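Pentafunctional AROM polypeptide (Schizosaccharomyces pombe, PDB 5SWV) probably catalyses five consecutive steps of the shikimate pathway, its dehydroquinate dehydratase and shikimate dehydrogenase regions being the part modelled here. Local coordinates at residues A[400-405]-A[423-428]. Numbering follows the deposited sequence.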
ATOM      1  N   TYR A 400     -11.844  22.933 -10.274  1.00 36.02           N
ATOM      2  CA  TYR A 400     -12.105  23.725 -11.481  1.00 36.01           C
ATOM      3  C   TYR A 400     -11.986  22.857 -12.728  1.00 35.45           C
ATOM      4  O   TYR A 400     -11.107  21.989 -12.809  1.00 34.64           O
ATOM      5  CB  TYR A 400     -11.200  24.972 -11.545  1.00 36.44           C
ATOM      6  CG  TYR A 400     -11.610  25.997 -10.515  1.00 37.01           C
ATOM      7  CD1 TYR A 400     -11.104  25.950  -9.213  1.00 37.52           C
ATOM      8  CD2 TYR A 400     -12.565  26.965 -10.807  1.00 37.35           C
ATOM      9  CE1 TYR A 400     -11.510  26.866  -8.241  1.00 37.81           C
ATOM     10  CE2 TYR A 400     -12.975  27.884  -9.846  1.00 37.97           C
ATOM     11  CZ  TYR A 400     -12.445  27.831  -8.557  1.00 38.08           C
ATOM     12  OH  TYR A 400     -12.848  28.734  -7.589  1.00 38.53           O
ATOM     13  N   LEU A 401     -12.886  23.086 -13.684  1.00 34.83           N
ATOM     14  CA  LEU A 401     -12.975  22.271 -14.890  1.00 34.97           C
ATOM     15  C   LEU A 401     -12.981  23.140 -16.143  1.00 35.59           C
ATOM     16  O   LEU A 401     -13.850  23.991 -16.302  1.00 36.16           O
ATOM     17  CB  LEU A 401     -14.234  21.428 -14.836  1.00 34.80           C
ATOM     18  CG  LEU A 401     -14.510  20.491 -16.015  1.00 35.45           C
ATOM     19  CD1 LEU A 401     -13.366  19.515 -16.266  1.00 35.99           C
ATOM     20  CD2 LEU A 401     -15.794  19.716 -15.774  1.00 35.54           C
ATOM     21  N   LEU A 402     -12.028  22.902 -17.040  1.00 35.88           N
ATOM     22  CA  LEU A 402     -11.765  23.795 -18.153  1.00 36.47           C
ATOM     23  C   LEU A 402     -11.750  23.057 -19.477  1.00 37.26           C
ATOM     24  O   LEU A 402     -11.041  22.052 -19.624  1.00 37.82           O
ATOM     25  CB  LEU A 402     -10.428  24.479 -17.945  1.00 36.91           C
ATOM     26  CG  LEU A 402      -9.937  25.401 -19.074  1.00 38.24           C
ATOM     27  CD1 LEU A 402     -10.888  26.570 -19.340  1.00 38.26           C
ATOM     28  CD2 LEU A 402      -8.545  25.918 -18.739  1.00 38.79           C
ATOM     29  N   ASN A 403     -12.503  23.591 -20.443  1.00 38.09           N
ATOM     30  CA  ASN A 403     -12.649  23.006 -21.772  1.00 39.12           C
ATOM     31  C   ASN A 403     -12.882  24.024 -22.877  1.00 40.66           C
ATOM     32  O   ASN A 403     -13.106  25.206 -22.626  1.00 41.87           O
ATOM     33  CB  ASN A 403     -13.803  22.008 -21.759  1.00 38.93           C
ATOM     34  CG  ASN A 403     -13.433  20.720 -21.064  1.00 38.58           C
ATOM     35  OD1 ASN A 403     -12.599  19.974 -21.554  1.00 38.86           O
ATOM     36  ND2 ASN A 403     -14.018  20.473 -19.902  1.00 38.34           N
ATOM     37  N   ARG A 404     -12.817  23.537 -24.111  1.00 42.17           N
ATOM     38  CA  ARG A 404     -13.110  24.336 -25.298  1.00 43.11           C
ATOM     39  C   ARG A 404     -14.549  24.809 -25.275  1.00 42.24           C
ATOM     40  O   ARG A 404     -14.807  25.930 -25.653  1.00 42.94           O
ATOM     41  CB  ARG A 404     -12.855  23.537 -26.586  1.00 44.38           C
ATOM     42  CG  ARG A 404     -11.382  23.293 -26.893  1.00 45.52           C
ATOM     43  CD  ARG A 404     -11.223  22.052 -27.757  1.00 46.67           C
ATOM     44  NE  ARG A 404      -9.852  21.862 -28.244  1.00 47.82           N
ATOM     45  CZ  ARG A 404      -9.295  22.522 -29.265  1.00 48.47           C
ATOM     46  NH1 ARG A 404      -9.974  23.452 -29.926  1.00 49.49           N
ATOM     47  NH2 ARG A 404      -8.044  22.252 -29.634  1.00 48.52           N
ATOM     48  N   THR A 405     -15.474  23.959 -24.837  1.00 41.64           N
ATOM     49  CA  THR A 405     -16.893  24.323 -24.769  1.00 41.65           C
ATOM     50  C   THR A 405     -17.525  23.975 -23.421  1.00 41.89           C
ATOM     51  O   THR A 405     -17.049  23.094 -22.690  1.00 41.69           O
ATOM     52  CB  THR A 405     -17.727  23.678 -25.920  1.00 41.55           C
ATOM     53  OG1 THR A 405     -17.950  22.275 -25.679  1.00 40.90           O
ATOM     54  CG2 THR A 405     -17.033  23.877 -27.285  1.00 41.48           C
ATOM     55  N   HIS A 423     -16.524  23.213 -10.351  1.00 39.54           N
ATOM     56  CA  HIS A 423     -16.799  24.580 -10.797  1.00 40.49           C
ATOM     57  C   HIS A 423     -16.305  24.745 -12.214  1.00 40.05           C
ATOM     58  O   HIS A 423     -15.107  24.776 -12.450  1.00 41.06           O
ATOM     59  CB  HIS A 423     -16.116  25.580  -9.869  1.00 42.49           C
ATOM     60  CG  HIS A 423     -16.610  25.494  -8.464  1.00 45.66           C
ATOM     61  ND1 HIS A 423     -17.859  25.948  -8.088  1.00 47.69           N
ATOM     62  CD2 HIS A 423     -16.068  24.930  -7.361  1.00 47.32           C
ATOM     63  CE1 HIS A 423     -18.050  25.697  -6.806  1.00 48.73           C
ATOM     64  NE2 HIS A 423     -16.974  25.089  -6.338  1.00 48.77           N
ATOM     65  N   ILE A 424     -17.230  24.829 -13.160  1.00 40.10           N
ATOM     66  CA  ILE A 424     -16.891  24.927 -14.581  1.00 39.88           C
ATOM     67  C   ILE A 424     -16.406  26.341 -14.900  1.00 39.94           C
ATOM     68  O   ILE A 424     -16.903  27.310 -14.351  1.00 38.49           O
ATOM     69  CB  ILE A 424     -18.110  24.546 -15.462  1.00 40.41           C
ATOM     70  CG1 ILE A 424     -18.454  23.062 -15.277  1.00 40.10           C
ATOM     71  CG2 ILE A 424     -17.851  24.848 -16.934  1.00 40.78           C
ATOM     72  CD1 ILE A 424     -19.848  22.685 -15.720  1.00 40.04           C
ATOM     73  N   ILE A 425     -15.413  26.425 -15.777  1.00 41.43           N
ATOM     74  CA  ILE A 425     -14.878  27.680 -16.287  1.00 42.82           C
ATOM     75  C   ILE A 425     -15.196  27.753 -17.770  1.00 44.78           C
ATOM     76  O   ILE A 425     -14.828  26.849 -18.511  1.00 44.90           O
ATOM     77  CB  ILE A 425     -13.347  27.725 -16.138  1.00 42.75           C
ATOM     78  CG1 ILE A 425     -12.958  27.709 -14.659  1.00 42.29           C
ATOM     79  CG2 ILE A 425     -12.769  28.953 -16.841  1.00 42.97           C
ATOM     80  CD1 ILE A 425     -11.479  27.489 -14.425  1.00 42.34           C
ATOM     81  N   ASP A 426     -15.859  28.833 -18.184  1.00 48.54           N
ATOM     82  CA  ASP A 426     -16.216  29.088 -19.578  1.00 51.66           C
ATOM     83  C   ASP A 426     -15.092  29.895 -20.199  1.00 54.21           C
ATOM     84  O   ASP A 426     -14.844  31.041 -19.812  1.00 54.35           O
ATOM     85  CB  ASP A 426     -17.540  29.874 -19.663  1.00 53.43           C
ATOM     86  CG  ASP A 426     -18.063  30.048 -21.106  1.00 54.64           C
ATOM     87  OD1 ASP A 426     -17.481  29.523 -22.084  1.00 54.33           O
ATOM     88  OD2 ASP A 426     -19.077  30.754 -21.258  1.00 57.10           O
ATOM     89  N   SER A 427     -14.414  29.293 -21.167  1.00 56.92           N
ATOM     90  CA  SER A 427     -13.314  29.958 -21.848  1.00 59.54           C
ATOM     91  C   SER A 427     -13.762  31.138 -22.725  1.00 63.24           C
ATOM     92  O   SER A 427     -12.923  31.949 -23.113  1.00 64.05           O
ATOM     93  CB  SER A 427     -12.489  28.950 -22.658  1.00 58.98           C
ATOM     94  OG  SER A 427     -13.303  28.009 -23.330  1.00 57.55           O
ATOM     95  N   ASP A 428     -15.056  31.243 -23.041  1.00 67.31           N
ATOM     96  CA  ASP A 428     -15.559  32.427 -23.759  1.00 71.75           C
ATOM     97  C   ASP A 428     -15.803  33.546 -22.766  1.00 76.43           C
ATOM     98  O   ASP A 428     -15.073  34.536 -22.753  1.00 78.86           O
ATOM     99  CB  ASP A 428     -16.828  32.123 -24.558  1.00 69.99           C
ATOM    100  CG  ASP A 428     -16.634  30.996 -25.534  1.00 68.78           C
ATOM    101  OD1 ASP A 428     -15.556  30.906 -26.164  1.00 66.47           O
ATOM    102  OD2 ASP A 428     -17.567  30.186 -25.649  1.00 68.93           O
TER
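Leu-401 brackets Ile-424 with both of its backbone polar atoms: its N donates to His-423 O (3.1 Å), and its O accepts from Ile-425 N (2.9 Å), the alternating ladder of a parallel pair. Beyond it the strands, 32° apart in direction, spread, and a side chain takes over: Ser-427 OG donates to Asn-403 O at 2.9 Å, in the plane of that carbonyl, and also has a weak bond with Lys-456. On the face that carries Tyr-400, Leu-402, His-423 and Ile-425 the contacts are mainly apolar. Ile-425 sits between Tyr-400 and Leu-402, its branches divided: CD1 reaches Tyr-400 CD2 at 3.8 Å, the two side chains crossing at about a right angle, while CG2, anti to the backbone N, meets Leu-402 CD1 at 3.9 Å. Tyr-400 CE2 also touches His-423 CB (3.9 Å), and its hydroxyl is hydrogen-bonded to Glu-434. On the other face Leu-401 CD2 approaches Ile-424 CG1 more loosely, at 4.3 Å, and helix 406-413 packs over Ile-424. Strand 398-403, this helix and strand 422-426 form a beta-alpha-beta unit that ends at an outermost strand of a six-stranded parallel sheet in order 3-2-1-4-5-6, the Rossmann-type arrangement expected of the nucleotide-binding domain of a shikimate dehydrogenase.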